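Local atomic coordinates of uncharacterized protein (Parabacteroides merdae ATCC 43184, PDB entry 4OPW), a protein that is of unknown function but may act in cell adhesion, being related to putative auto-transporter adhesins with a head GIN domain. Residues 3-8 against 49-54; 16-21 against 55-60; 20-25 against 87-92; 64-69 against 79-84; 94-99 against 115-120. All coordinates share one frame; numbering follows the deposited sequence.

Overall arrangement
From the N terminus, the short strand 4-6 meets the loop before strand 55-60 in contact 1, closing a loop of 40 residues. Residues 16-21 pack on that strand in contact 2 and close one of 33; the two contacts cross, since their segments alternate in sequence. Contact 3 begins at Asp20 and Phe21, where the first segment of contact 2 ends, and pairs strand 23-27 with strand 90-94. Within its long loop lies contact 4, where strands 63-66 and 80-85 from two sheets face each other. Contact 5 follows, closing a short loop of 15 residues between two successive coils. Contacts 1, 2 and 4 thus form the N-terminal end, contacts 3 and 5 the solenoid body.

Contact 1: residues 3-8 against 49-54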
# COMPACT_ATOMS: atom_id res chain seq x y z
N ASP A 3 -16.66 27.33 9.17
CA ASP A 3 -15.72 27.91 10.10
C ASP A 3 -14.34 27.31 9.87
O ASP A 3 -14.23 26.13 9.51
CB ASP A 3 -16.15 27.61 11.56
CG ASP A 3 -17.42 28.28 12.05
OD1 ASP A 3 -17.90 29.24 11.39
OD2 ASP A 3 -17.92 27.88 13.13
N HIS A 4 -13.30 28.10 10.06
CA HIS A 4 -11.95 27.56 10.06
C HIS A 4 -11.69 27.24 11.50
O HIS A 4 -11.96 28.09 12.37
CB HIS A 4 -10.94 28.57 9.51
CG HIS A 4 -10.90 28.63 8.03
ND1 HIS A 4 -9.88 28.05 7.32
CD2 HIS A 4 -11.74 29.25 7.17
CE1 HIS A 4 -10.13 28.32 6.05
NE2 HIS A 4 -11.25 29.04 5.92
N VAL A 5 -11.25 26.02 11.78
CA VAL A 5 -10.97 25.64 13.17
C VAL A 5 -9.53 25.14 13.26
O VAL A 5 -8.90 24.84 12.24
CB VAL A 5 -11.97 24.58 13.73
CG1 VAL A 5 -13.39 25.13 13.79
CG2 VAL A 5 -11.91 23.27 12.94
N LYS A 6 -9.03 24.98 14.48
CA LYS A 6 -7.71 24.39 14.67
C LYS A 6 -7.69 23.66 15.99
O LYS A 6 -8.43 24.02 16.91
CB LYS A 6 -6.57 25.44 14.60
CG LYS A 6 -6.59 26.49 15.71
CD LYS A 6 -5.37 27.40 15.60
CE LYS A 6 -5.44 28.54 16.58
NZ LYS A 6 -4.22 29.42 16.47
N GLY A 7 -6.86 22.63 16.06
CA GLY A 7 -6.69 21.85 17.28
C GLY A 7 -6.19 22.68 18.44
O GLY A 7 -5.33 23.55 18.27
N ASN A 8 -6.74 22.41 19.65
CA ASN A 8 -6.34 23.13 20.87
C ASN A 8 -5.09 22.47 21.53
O ASN A 8 -4.70 22.86 22.64
CB ASN A 8 -7.53 23.19 21.85
CG ASN A 8 -7.88 21.88 22.54
OD1 ASN A 8 -7.29 20.81 22.28
ND2 ASN A 8 -8.83 21.94 23.46
N GLU A 49 -8.99 17.37 21.35
CA GLU A 49 -10.34 17.19 21.92
C GLU A 49 -11.43 18.04 21.23
O GLU A 49 -12.53 17.53 21.00
CB GLU A 49 -10.34 17.45 23.43
CG GLU A 49 -9.71 18.77 23.85
CD GLU A 49 -9.69 19.04 25.34
OE1 GLU A 49 -9.66 18.08 26.14
OE2 GLU A 49 -9.71 20.23 25.71
N ASN A 50 -11.12 19.31 20.86
CA ASN A 50 -12.11 20.20 20.24
C ASN A 50 -12.39 19.84 18.77
O ASN A 50 -13.32 20.41 18.18
CB ASN A 50 -11.65 21.67 20.34
CG ASN A 50 -10.40 21.96 19.54
OD1 ASN A 50 -9.40 21.25 19.64
ND2 ASN A 50 -10.46 22.95 18.66
N LEU A 51 -11.64 18.87 18.19
CA LEU A 51 -11.83 18.50 16.78
C LEU A 51 -12.71 17.25 16.59
O LEU A 51 -13.14 16.99 15.46
CB LEU A 51 -10.47 18.32 16.08
CG LEU A 51 -9.62 19.60 15.97
CD1 LEU A 51 -8.30 19.30 15.24
CD2 LEU A 51 -10.38 20.72 15.23
N HIS A 52 -13.03 16.51 17.68
CA HIS A 52 -13.88 15.30 17.56
C HIS A 52 -15.22 15.59 16.85
O HIS A 52 -15.63 14.75 16.02
CB HIS A 52 -14.12 14.64 18.91
CG HIS A 52 -12.95 13.84 19.38
ND1 HIS A 52 -12.70 12.56 18.89
CD2 HIS A 52 -11.98 14.17 20.26
CE1 HIS A 52 -11.61 12.15 19.51
NE2 HIS A 52 -11.13 13.09 20.34
N PRO A 53 -15.88 16.78 17.02
CA PRO A 53 -17.15 17.01 16.30
C PRO A 53 -16.99 17.06 14.78
O PRO A 53 -17.98 16.90 14.07
CB PRO A 53 -17.61 18.38 16.83
CG PRO A 53 -16.98 18.48 18.17
CD PRO A 53 -15.61 17.90 17.96
N TYR A 54 -15.75 17.28 14.29
CA TYR A 54 -15.47 17.39 12.85
C TYR A 54 -14.92 16.09 12.28
O TYR A 54 -14.70 16.02 11.08
CB TYR A 54 -14.49 18.55 12.58
CG TYR A 54 -14.97 19.85 13.20
CD1 TYR A 54 -16.09 20.52 12.70
CD2 TYR A 54 -14.42 20.33 14.38
CE1 TYR A 54 -16.60 21.66 13.32
CE2 TYR A 54 -14.92 21.47 15.02
CZ TYR A 54 -16.00 22.14 14.47
OH TYR A 54 -16.50 23.29 15.06
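Glu49 opens the loop leading into strand 55-60, which here meets strand 4-6, the parallel partner of 72-75, at the protein surface. The glutamate CG sits between the backbone N and the carbonyl carbon (chi1 51°), and the extended chain brings the anti lone pair of OE2 to Asn8 ND2, 3.0 Å away. Asn50 follows and does two jobs with one side chain: ND2 gives a fairly straight hydrogen bond to Lys6 O (2.9 Å), while OD1 accepts from Asn8 N at 2.9 Å, the donor lying above the carbonyl plane. Asparagine suits this place because its amide offers donor and acceptor side by side, matching a backbone C=O and N-H two residues apart. Leu51 turns to apolar contact; its CD1 rests on Gly7 CA at 3.6 Å, where the lack of a side chain lets the leucine come close, and its CD2 meets Val5 CG2 at 3.8 Å. Ending the 3-10 segment, Tyr54 reaches tip to tip toward Val5, with CG2 of Val5 over one ring face and CG1 3.8 Å from the tyrosine OH. Directional polar bonds thus fix the backbone at Lys6 and Asn8 and the Asn8 side chain, whereas Val5 is joined by apolar packing, which sets no comparable directional demand.

Contact 2: residues 16-21 against 55-60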
# COMPACT_ATOMS: atom_id res chain seq x y z
N ILE A 16 -15.91 4.08 19.68
CA ILE A 16 -17.32 3.77 19.41
C ILE A 16 -17.39 2.50 18.59
O ILE A 16 -16.38 2.04 18.04
CB ILE A 16 -18.07 4.96 18.70
CG1 ILE A 16 -17.46 5.25 17.30
CG2 ILE A 16 -18.14 6.23 19.60
CD1 ILE A 16 -18.27 6.20 16.39
N THR A 17 -18.60 1.94 18.47
CA THR A 17 -18.80 0.78 17.61
C THR A 17 -18.80 1.29 16.18
O THR A 17 -19.07 2.48 15.94
CB THR A 17 -20.09 0.04 17.97
OG1 THR A 17 -21.18 0.98 17.87
CG2 THR A 17 -20.03 -0.59 19.36
N ILE A 18 -18.47 0.40 15.24
CA ILE A 18 -18.50 0.76 13.82
C ILE A 18 -19.19 -0.35 13.04
O ILE A 18 -19.08 -1.52 13.40
CB ILE A 18 -17.07 1.05 13.29
CG1 ILE A 18 -17.11 1.74 11.89
CG2 ILE A 18 -16.15 -0.20 13.30
CD1 ILE A 18 -15.71 2.21 11.35
N ASP A 19 -19.89 0.03 11.95
CA ASP A 19 -20.56 -0.89 11.04
C ASP A 19 -19.52 -1.71 10.27
O ASP A 19 -18.31 -1.43 10.34
CB ASP A 19 -21.45 -0.11 10.05
CG ASP A 19 -22.76 0.44 10.60
OD1 ASP A 19 -23.18 0.03 11.70
OD2 ASP A 19 -23.38 1.29 9.91
N ASP A 20 -20.00 -2.73 9.52
CA ASP A 20 -19.11 -3.57 8.71
C ASP A 20 -18.57 -2.80 7.51
O ASP A 20 -19.32 -2.11 6.81
CB ASP A 20 -19.89 -4.81 8.21
CG ASP A 20 -20.22 -5.86 9.24
OD1 ASP A 20 -19.80 -5.70 10.41
OD2 ASP A 20 -20.91 -6.85 8.89
N PHE A 21 -17.26 -2.94 7.27
CA PHE A 21 -16.61 -2.39 6.09
C PHE A 21 -15.63 -3.42 5.55
O PHE A 21 -15.09 -4.21 6.33
CB PHE A 21 -15.91 -1.03 6.36
CG PHE A 21 -14.77 -1.09 7.35
CD1 PHE A 21 -13.47 -1.35 6.93
CD2 PHE A 21 -15.00 -0.88 8.71
CE1 PHE A 21 -12.42 -1.44 7.85
CE2 PHE A 21 -13.94 -0.93 9.63
CZ PHE A 21 -12.66 -1.22 9.20
N VAL A 55 -14.75 15.06 13.10
CA VAL A 55 -14.24 13.77 12.62
C VAL A 55 -15.35 13.06 11.82
O VAL A 55 -16.45 12.84 12.32
CB VAL A 55 -13.66 12.89 13.76
CG1 VAL A 55 -13.34 11.47 13.27
CG2 VAL A 55 -12.40 13.54 14.33
N ASN A 56 -15.03 12.76 10.54
CA ASN A 56 -15.94 12.08 9.62
C ASN A 56 -15.64 10.59 9.55
O ASN A 56 -14.52 10.21 9.22
CB ASN A 56 -15.82 12.70 8.20
CG ASN A 56 -16.75 12.10 7.17
OD1 ASN A 56 -17.92 11.81 7.43
ND2 ASN A 56 -16.26 11.93 5.95
N ILE A 57 -16.62 9.75 9.92
CA ILE A 57 -16.57 8.28 9.83
C ILE A 57 -17.79 7.94 9.02
O ILE A 57 -18.91 8.14 9.49
CB ILE A 57 -16.54 7.57 11.23
CG1 ILE A 57 -15.29 7.97 12.03
CG2 ILE A 57 -16.65 6.03 11.06
CD1 ILE A 57 -15.44 7.75 13.55
N ASP A 58 -17.60 7.54 7.76
CA ASP A 58 -18.74 7.27 6.91
C ASP A 58 -18.57 5.97 6.15
O ASP A 58 -17.54 5.77 5.51
CB ASP A 58 -18.95 8.43 5.93
CG ASP A 58 -20.32 8.39 5.25
OD1 ASP A 58 -21.33 8.27 5.97
OD2 ASP A 58 -20.37 8.54 4.03
N ILE A 59 -19.57 5.09 6.20
CA ILE A 59 -19.51 3.82 5.47
C ILE A 59 -20.63 3.83 4.41
O ILE A 59 -21.81 4.02 4.74
CB ILE A 59 -19.58 2.58 6.41
CG1 ILE A 59 -18.34 2.53 7.35
CG2 ILE A 59 -19.69 1.26 5.60
CD1 ILE A 59 -18.43 1.51 8.49
N GLN A 60 -20.24 3.66 3.15
CA GLN A 60 -21.16 3.59 2.01
C GLN A 60 -20.82 2.34 1.22
O GLN A 60 -19.66 2.18 0.82
CB GLN A 60 -21.04 4.85 1.11
CG GLN A 60 -21.41 6.18 1.78
CD GLN A 60 -22.84 6.24 2.27
OE1 GLN A 60 -23.78 5.75 1.62
NE2 GLN A 60 -23.04 6.87 3.42
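Ile59 is the bump of this contact and the chain around Ile18 to Phe21 is its hollow. With CG1 beside the backbone N (chi1 -64°), the isoleucine sends CD1 into a cup formed by Ile18 CG1 at 3.7 Å, Asp19 O at 3.5 Å and Phe21 CB at 4.2 Å. Its other branch, CG2, lies against Asp20 O at 3.6 Å, so the two arms of one beta-branched side chain follow the bend of the loop. Ile18 keeps CG1 anti to the backbone N (chi1 -167°), which carries CD1 into the notch between the two isoleucines opposite, 3.9 Å from Ile57 CG2 and 4.0 Å from Ile59 CD1; the side chain crosses Ile59 at about a right angle. Ile16 extends the apolar ridge with a looser touch on Ile57. Branched aliphatic residues suit surfaces that fit by van der Waals packing, partly against backbone carbonyls. Leu64, from the neighbouring strand 63-66, and Ile43, from strand 42-46, widen this layer. Every second residue of 55-60 faces inward. The end of strand 11-17 and the loop after it pack over this inward face of edge strand 55-60, at the N-terminal end of a parallel-strand solenoid.

Contact 3: residues 20-25 against 87-92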
# COMPACT_ATOMS: atom_id res chain seq x y z
N ASP A 20 -20.00 -2.73 9.52
CA ASP A 20 -19.11 -3.57 8.71
C ASP A 20 -18.57 -2.80 7.51
O ASP A 20 -19.32 -2.11 6.81
CB ASP A 20 -19.89 -4.81 8.21
CG ASP A 20 -20.22 -5.86 9.24
OD1 ASP A 20 -19.80 -5.70 10.41
OD2 ASP A 20 -20.91 -6.85 8.89
N PHE A 21 -17.26 -2.94 7.27
CA PHE A 21 -16.61 -2.39 6.09
C PHE A 21 -15.63 -3.42 5.55
O PHE A 21 -15.09 -4.21 6.33
CB PHE A 21 -15.91 -1.03 6.36
CG PHE A 21 -14.77 -1.09 7.35
CD1 PHE A 21 -13.47 -1.35 6.93
CD2 PHE A 21 -15.00 -0.88 8.71
CE1 PHE A 21 -12.42 -1.44 7.85
CE2 PHE A 21 -13.94 -0.93 9.63
CZ PHE A 21 -12.66 -1.22 9.20
N ASN A 22 -15.36 -3.40 4.24
CA ASN A 22 -14.37 -4.32 3.66
C ASN A 22 -13.37 -3.53 2.78
O ASN A 22 -12.53 -4.11 2.09
CB ASN A 22 -15.04 -5.46 2.86
CG ASN A 22 -15.85 -4.99 1.67
OD1 ASN A 22 -15.81 -3.82 1.29
ND2 ASN A 22 -16.62 -5.91 1.08
N ALA A 23 -13.47 -2.18 2.81
CA ALA A 23 -12.63 -1.30 2.01
C ALA A 23 -12.42 -0.02 2.77
O ALA A 23 -13.32 0.44 3.50
CB ALA A 23 -13.25 -1.04 0.64
N ILE A 24 -11.21 0.56 2.63
CA ILE A 24 -10.84 1.77 3.36
C ILE A 24 -10.34 2.83 2.38
O ILE A 24 -9.57 2.52 1.47
CB ILE A 24 -9.74 1.45 4.43
CG1 ILE A 24 -10.24 0.43 5.49
CG2 ILE A 24 -9.23 2.75 5.12
CD1 ILE A 24 -9.10 -0.23 6.37
N LYS A 25 -10.74 4.09 2.61
CA LYS A 25 -10.29 5.24 1.82
C LYS A 25 -10.05 6.41 2.75
O LYS A 25 -10.92 6.76 3.54
CB LYS A 25 -11.29 5.59 0.72
CG LYS A 25 -10.87 6.71 -0.23
CD LYS A 25 -11.90 6.86 -1.35
CE LYS A 25 -11.66 8.03 -2.26
NZ LYS A 25 -12.74 8.16 -3.28
N TRP A 87 -13.31 -8.60 7.09
CA TRP A 87 -12.79 -8.68 5.73
C TRP A 87 -12.17 -7.36 5.28
O TRP A 87 -12.64 -6.28 5.67
CB TRP A 87 -13.92 -9.06 4.77
CG TRP A 87 -14.62 -10.33 5.12
CD1 TRP A 87 -15.85 -10.46 5.69
CD2 TRP A 87 -14.09 -11.66 4.99
NE1 TRP A 87 -16.14 -11.79 5.88
CE2 TRP A 87 -15.08 -12.55 5.47
CE3 TRP A 87 -12.88 -12.18 4.51
CZ2 TRP A 87 -14.90 -13.94 5.45
CZ3 TRP A 87 -12.71 -13.56 4.47
CH2 TRP A 87 -13.71 -14.42 4.96
N LEU A 88 -11.15 -7.46 4.41
CA LEU A 88 -10.52 -6.27 3.82
C LEU A 88 -10.08 -6.60 2.39
O LEU A 88 -9.20 -7.44 2.20
CB LEU A 88 -9.35 -5.74 4.64
CG LEU A 88 -8.73 -4.43 4.12
CD1 LEU A 88 -9.70 -3.25 4.28
CD2 LEU A 88 -7.40 -4.15 4.77
N LYS A 89 -10.70 -5.97 1.40
CA LYS A 89 -10.35 -6.25 0.01
C LYS A 89 -9.61 -5.07 -0.64
O LYS A 89 -9.03 -5.24 -1.72
CB LYS A 89 -11.61 -6.63 -0.82
CG LYS A 89 -12.56 -5.43 -1.07
CD LYS A 89 -13.76 -5.82 -1.93
CE LYS A 89 -14.60 -4.61 -2.23
NZ LYS A 89 -15.74 -4.94 -3.12
N GLU A 90 -9.66 -3.88 -0.03
CA GLU A 90 -9.06 -2.71 -0.67
C GLU A 90 -8.70 -1.62 0.30
O GLU A 90 -9.42 -1.36 1.26
CB GLU A 90 -10.10 -2.14 -1.67
CG GLU A 90 -9.71 -0.94 -2.50
CD GLU A 90 -10.91 -0.48 -3.29
OE1 GLU A 90 -11.30 -1.22 -4.22
OE2 GLU A 90 -11.56 0.51 -2.89
N VAL A 91 -7.58 -0.94 0.01
CA VAL A 91 -7.13 0.23 0.76
C VAL A 91 -6.69 1.28 -0.24
O VAL A 91 -5.88 0.98 -1.14
CB VAL A 91 -5.99 -0.06 1.79
CG1 VAL A 91 -5.59 1.22 2.56
CG2 VAL A 91 -6.38 -1.18 2.77
N LYS A 92 -7.21 2.51 -0.09
CA LYS A 92 -6.80 3.67 -0.89
C LYS A 92 -6.27 4.70 0.11
O LYS A 92 -7.06 5.22 0.91
CB LYS A 92 -7.97 4.20 -1.76
CG LYS A 92 -8.62 3.15 -2.64
CD LYS A 92 -9.52 3.73 -3.70
CE LYS A 92 -9.79 2.69 -4.77
NZ LYS A 92 -11.20 2.71 -5.21
O HOH W 1 -15.82 -6.87 7.02
O HOH W 2 -11.61 2.00 -0.77
O HOH W 3 -12.22 5.23 -4.90
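Neighbouring parallel strands of a beta-helix-like sheet meet here, 23-25 and 90-92, brought together after a long excursion of the chain. Ile24 carries the ladder: its N donates to Glu90 O (3.0 Å), and its O accepts from Lys92 N (2.8 Å). Before the strands proper, Asn22 O takes the Lys89 N-H at 2.7 Å, nearly straight at 174°. Through their backbones Ala23 and Lys25 bond to Leu64 on one flank, and Lys89 and Val91 to Lys111 on the other. Where the two segments diverge, a water bridges, donating to Phe21 O and accepting from Trp87 N. On the face of Ala23, Glu90 and the two lysines, Lys92 NZ forms a salt bridge with Glu90 OE2 (3.2 Å), which may offset the nearby charge of Lys25. A second water donates to OE2 and, weakly, to Ile24 O; a third accepts from Lys92 NZ and, weakly, from Lys25 NZ. On the buried face aliphatic Ile24 and Leu88 cross at about a right angle, Ile24 CD1 3.7 Å from Leu88 CD1.

Contact 4: residues 64-69 against 79-84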
# COMPACT_ATOMS: atom_id res chain seq x y z
N LEU A 64 -15.33 2.29 3.93
CA LEU A 64 -15.13 3.22 5.02
C LEU A 64 -14.25 4.39 4.58
O LEU A 64 -13.15 4.18 4.07
CB LEU A 64 -14.48 2.49 6.23
CG LEU A 64 -13.88 3.41 7.34
CD1 LEU A 64 -14.99 4.18 8.11
CD2 LEU A 64 -13.06 2.59 8.33
N THR A 65 -14.74 5.62 4.79
CA THR A 65 -13.99 6.85 4.58
C THR A 65 -13.79 7.52 5.94
O THR A 65 -14.75 7.63 6.71
CB THR A 65 -14.66 7.82 3.57
OG1 THR A 65 -14.71 7.18 2.29
CG2 THR A 65 -13.89 9.14 3.41
N VAL A 66 -12.56 7.95 6.23
CA VAL A 66 -12.27 8.70 7.47
C VAL A 66 -11.57 10.00 7.07
O VAL A 66 -10.70 10.01 6.21
CB VAL A 66 -11.44 7.86 8.51
CG1 VAL A 66 -11.10 8.70 9.75
CG2 VAL A 66 -12.18 6.59 8.94
N GLY A 67 -11.95 11.10 7.72
CA GLY A 67 -11.32 12.40 7.52
C GLY A 67 -12.04 13.44 8.36
O GLY A 67 -12.54 13.12 9.45
N PHE A 68 -12.11 14.66 7.85
CA PHE A 68 -12.85 15.74 8.52
C PHE A 68 -14.08 16.15 7.70
O PHE A 68 -14.13 15.90 6.49
CB PHE A 68 -11.97 16.97 8.77
CG PHE A 68 -10.90 16.79 9.81
CD1 PHE A 68 -11.22 16.51 11.13
CD2 PHE A 68 -9.55 16.99 9.49
CE1 PHE A 68 -10.22 16.33 12.10
CE2 PHE A 68 -8.55 16.85 10.46
CZ PHE A 68 -8.89 16.53 11.76
N LYS A 69 -15.06 16.76 8.39
CA LYS A 69 -16.30 17.29 7.81
C LYS A 69 -16.80 18.46 8.66
O LYS A 69 -16.43 18.56 9.84
CB LYS A 69 -17.39 16.20 7.71
CG LYS A 69 -17.74 15.55 9.06
CD LYS A 69 -19.23 15.37 9.29
CE LYS A 69 -19.51 14.59 10.56
NZ LYS A 69 -19.08 15.31 11.79
N PHE A 79 -3.66 12.69 14.42
CA PHE A 79 -4.94 12.07 14.06
C PHE A 79 -4.68 10.57 13.93
O PHE A 79 -4.04 10.13 12.97
CB PHE A 79 -5.50 12.72 12.78
CG PHE A 79 -6.93 12.44 12.37
CD1 PHE A 79 -7.58 11.27 12.75
CD2 PHE A 79 -7.59 13.30 11.50
CE1 PHE A 79 -8.89 11.01 12.34
CE2 PHE A 79 -8.90 13.04 11.08
CZ PHE A 79 -9.54 11.89 11.51
N ILE A 80 -5.10 9.80 14.96
CA ILE A 80 -4.89 8.35 14.98
C ILE A 80 -6.22 7.64 14.86
O ILE A 80 -7.18 8.00 15.54
CB ILE A 80 -4.15 7.88 16.28
CG1 ILE A 80 -2.87 8.71 16.58
CG2 ILE A 80 -3.83 6.35 16.23
CD1 ILE A 80 -2.25 8.40 18.00
N VAL A 81 -6.27 6.63 13.98
CA VAL A 81 -7.43 5.78 13.78
C VAL A 81 -7.02 4.35 14.12
O VAL A 81 -5.99 3.87 13.62
CB VAL A 81 -8.00 5.90 12.34
CG1 VAL A 81 -9.18 4.93 12.12
CG2 VAL A 81 -8.42 7.33 12.04
N LYS A 82 -7.78 3.68 14.99
CA LYS A 82 -7.57 2.27 15.29
C LYS A 82 -8.89 1.54 15.04
O LYS A 82 -9.88 1.86 15.71
CB LYS A 82 -7.06 2.05 16.73
CG LYS A 82 -6.73 0.58 17.00
CD LYS A 82 -6.30 0.31 18.43
CE LYS A 82 -6.40 -1.16 18.74
NZ LYS A 82 -5.57 -1.54 19.92
N THR A 83 -8.93 0.60 14.08
CA THR A 83 -10.21 -0.07 13.80
C THR A 83 -9.97 -1.51 13.32
O THR A 83 -8.83 -1.91 13.09
CB THR A 83 -11.06 0.76 12.81
OG1 THR A 83 -12.40 0.27 12.78
CG2 THR A 83 -10.45 0.83 11.41
N ASN A 84 -11.04 -2.28 13.19
CA ASN A 84 -10.96 -3.67 12.75
C ASN A 84 -12.19 -4.02 11.91
O ASN A 84 -13.24 -3.37 12.02
CB ASN A 84 -10.84 -4.63 13.98
CG ASN A 84 -12.11 -4.76 14.78
OD1 ASN A 84 -12.57 -3.80 15.41
ND2 ASN A 84 -12.73 -5.95 14.76
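Phe79 projects across the interior with its CG anti to the backbone N (chi1 -168°), and its ring touches three neighbours of the other chain segment in different ways. Toward Phe68 it comes tip to tip: Phe79 CE2 sits over one face of the Phe68 ring, offset toward the rim, and Phe68 CZ lies 3.5 Å from Phe79 CD2. The ring planes are tilted by 47°, with centroids 4.9 Å apart, an oblique pairing. At the edge of the Phe79 ring, in its plane, lies Gly67 O, 3.8 Å from CZ, where the slightly positive ring hydrogens face the carbonyl. Val66 CG1 meets the same CZ at 4.0 Å. The chain turns a corner at Gly67, whose backbone angles (phi 177°) glycine accepts easily, and this swings Phe68 away from the line of strand 64-66.

Around this corner the two segments run roughly antiparallel, but they belong to different sheets that face each other across the core of the solenoid. Deeper in, valine meets valine: Val66 CG1 and Val81 CG2 point at each other tip to tip, 3.8 Å apart, compact branched groups filling the gap between the sheets. Leu64 CD2 and Thr83 CG2 continue the apolar row at a looser 4.4 Å, the threonine turning its methyl to the leucine while its OG1 is hydrogen-bonded to His42 O, outside the segments.

Contact 5: residues 94-99 against 115-120; sequences SGNANF and NSNCLV
Stacked turns at the corner of a parallel beta-helix form this contact, one turn from each of two successive coils, leading into paired strands 98-99 and 119-120. The second turn, Asn115 to Cys118, is of type I', and both turns carry residues with positive phi. Glycine and asparagine tolerate such angles best, which suits Gly95, Asn96 and Asn117, while Ser116 at phi 30° earns its place by its hydroxyl. That OG, set between the backbone N and the carbonyl carbon (chi1 45°), accepts the Gly95 N-H at 2.8 Å. Ser116 O takes the Asn96 N-H at 2.9 Å, nearly along the C=O axis, so one serine receives two consecutive N-H groups of the turn beside it. Past the corner the regular ladder begins: Leu119 N donates to Ala97 O (2.9 Å) and Phe99 N to Leu119 O (2.8 Å), both donors close to the C=O axis. Side chains stack in the same register. Ala97 CB lies 3.6 Å from Cys118 SG, two small buried residues that fit between the stacked coils. Phe99 and Val120 point the same way, side by side, with CD2 of the ring 4.1 Å from Val120 CG1. On the other side, Asn98 presents OD1 to Leu119 CB, its ND2 being hydrogen-bonded to Asp31. Because serine's hydroxyl and carbonyl both accept, turn stacks on turn through polar bonds even where the strand ladder has not yet started.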
# COMPACT_ATOMS: atom_id res chain seq x y z
N SER A 94 -3.79 8.23 0.73
CA SER A 94 -3.22 9.43 0.10
C SER A 94 -2.83 10.45 1.16
O SER A 94 -3.24 10.33 2.31
CB SER A 94 -4.26 10.07 -0.82
OG SER A 94 -4.66 9.17 -1.84
N GLY A 95 -2.04 11.43 0.74
CA GLY A 95 -1.72 12.61 1.55
C GLY A 95 -0.85 12.42 2.77
O GLY A 95 -1.09 13.07 3.79
N ASN A 96 0.20 11.60 2.64
CA ASN A 96 1.20 11.39 3.67
C ASN A 96 0.62 10.71 4.93
O ASN A 96 1.08 10.94 6.04
CB ASN A 96 1.94 12.72 4.00
CG ASN A 96 3.43 12.55 4.20
OD1 ASN A 96 3.91 11.48 4.61
ND2 ASN A 96 4.19 13.61 3.95
N ALA A 97 -0.37 9.84 4.72
CA ALA A 97 -0.93 8.99 5.75
C ALA A 97 0.01 7.82 6.07
O ALA A 97 0.91 7.52 5.28
CB ALA A 97 -2.27 8.42 5.25
N ASN A 98 -0.18 7.22 7.24
CA ASN A 98 0.50 6.02 7.65
C ASN A 98 -0.58 4.93 7.77
O ASN A 98 -1.49 5.08 8.59
CB ASN A 98 1.25 6.21 8.98
CG ASN A 98 2.50 7.08 8.95
OD1 ASN A 98 3.16 7.26 7.92
ND2 ASN A 98 2.88 7.59 10.11
N PHE A 99 -0.56 3.92 6.89
CA PHE A 99 -1.48 2.79 7.02
C PHE A 99 -0.69 1.60 7.53
O PHE A 99 0.30 1.22 6.90
CB PHE A 99 -2.23 2.43 5.71
CG PHE A 99 -3.17 1.27 5.92
CD1 PHE A 99 -4.47 1.47 6.39
CD2 PHE A 99 -2.76 -0.04 5.65
CE1 PHE A 99 -5.33 0.38 6.59
CE2 PHE A 99 -3.63 -1.12 5.83
CZ PHE A 99 -4.90 -0.90 6.32
N ASN A 115 -0.79 6.66 -2.58
CA ASN A 115 -0.45 7.87 -3.32
C ASN A 115 0.14 8.94 -2.45
O ASN A 115 0.18 8.81 -1.22
CB ASN A 115 -1.73 8.41 -3.99
CG ASN A 115 -2.48 7.39 -4.82
OD1 ASN A 115 -3.67 7.11 -4.57
ND2 ASN A 115 -1.80 6.79 -5.78
N SER A 116 0.60 10.03 -3.10
CA SER A 116 1.08 11.26 -2.50
C SER A 116 1.71 11.06 -1.10
O SER A 116 1.11 11.42 -0.07
CB SER A 116 -0.06 12.28 -2.43
OG SER A 116 -1.28 11.71 -1.96
N ASN A 117 2.92 10.47 -1.08
CA ASN A 117 3.82 10.32 0.07
C ASN A 117 3.36 9.44 1.22
O ASN A 117 4.02 9.42 2.27
CB ASN A 117 4.16 11.71 0.66
CG ASN A 117 4.70 12.64 -0.38
OD1 ASN A 117 5.88 12.59 -0.71
ND2 ASN A 117 3.81 13.42 -0.97
N CYS A 118 2.30 8.64 1.02
CA CYS A 118 1.82 7.72 2.05
C CYS A 118 2.87 6.66 2.38
O CYS A 118 3.82 6.45 1.62
CB CYS A 118 0.53 7.06 1.60
SG CYS A 118 -0.92 8.08 1.88
N LEU A 119 2.70 6.02 3.55
CA LEU A 119 3.49 4.87 3.95
C LEU A 119 2.50 3.76 4.28
O LEU A 119 1.64 3.95 5.13
CB LEU A 119 4.43 5.17 5.13
CG LEU A 119 5.20 3.96 5.72
CD1 LEU A 119 6.16 3.31 4.69
CD2 LEU A 119 5.99 4.37 6.96
N VAL A 120 2.59 2.63 3.59
CA VAL A 120 1.74 1.46 3.84
C VAL A 120 2.64 0.34 4.36
O VAL A 120 3.62 0.01 3.71
CB VAL A 120 0.95 1.00 2.58
CG1 VAL A 120 0.22 -0.34 2.82
CG2 VAL A 120 -0.03 2.09 2.11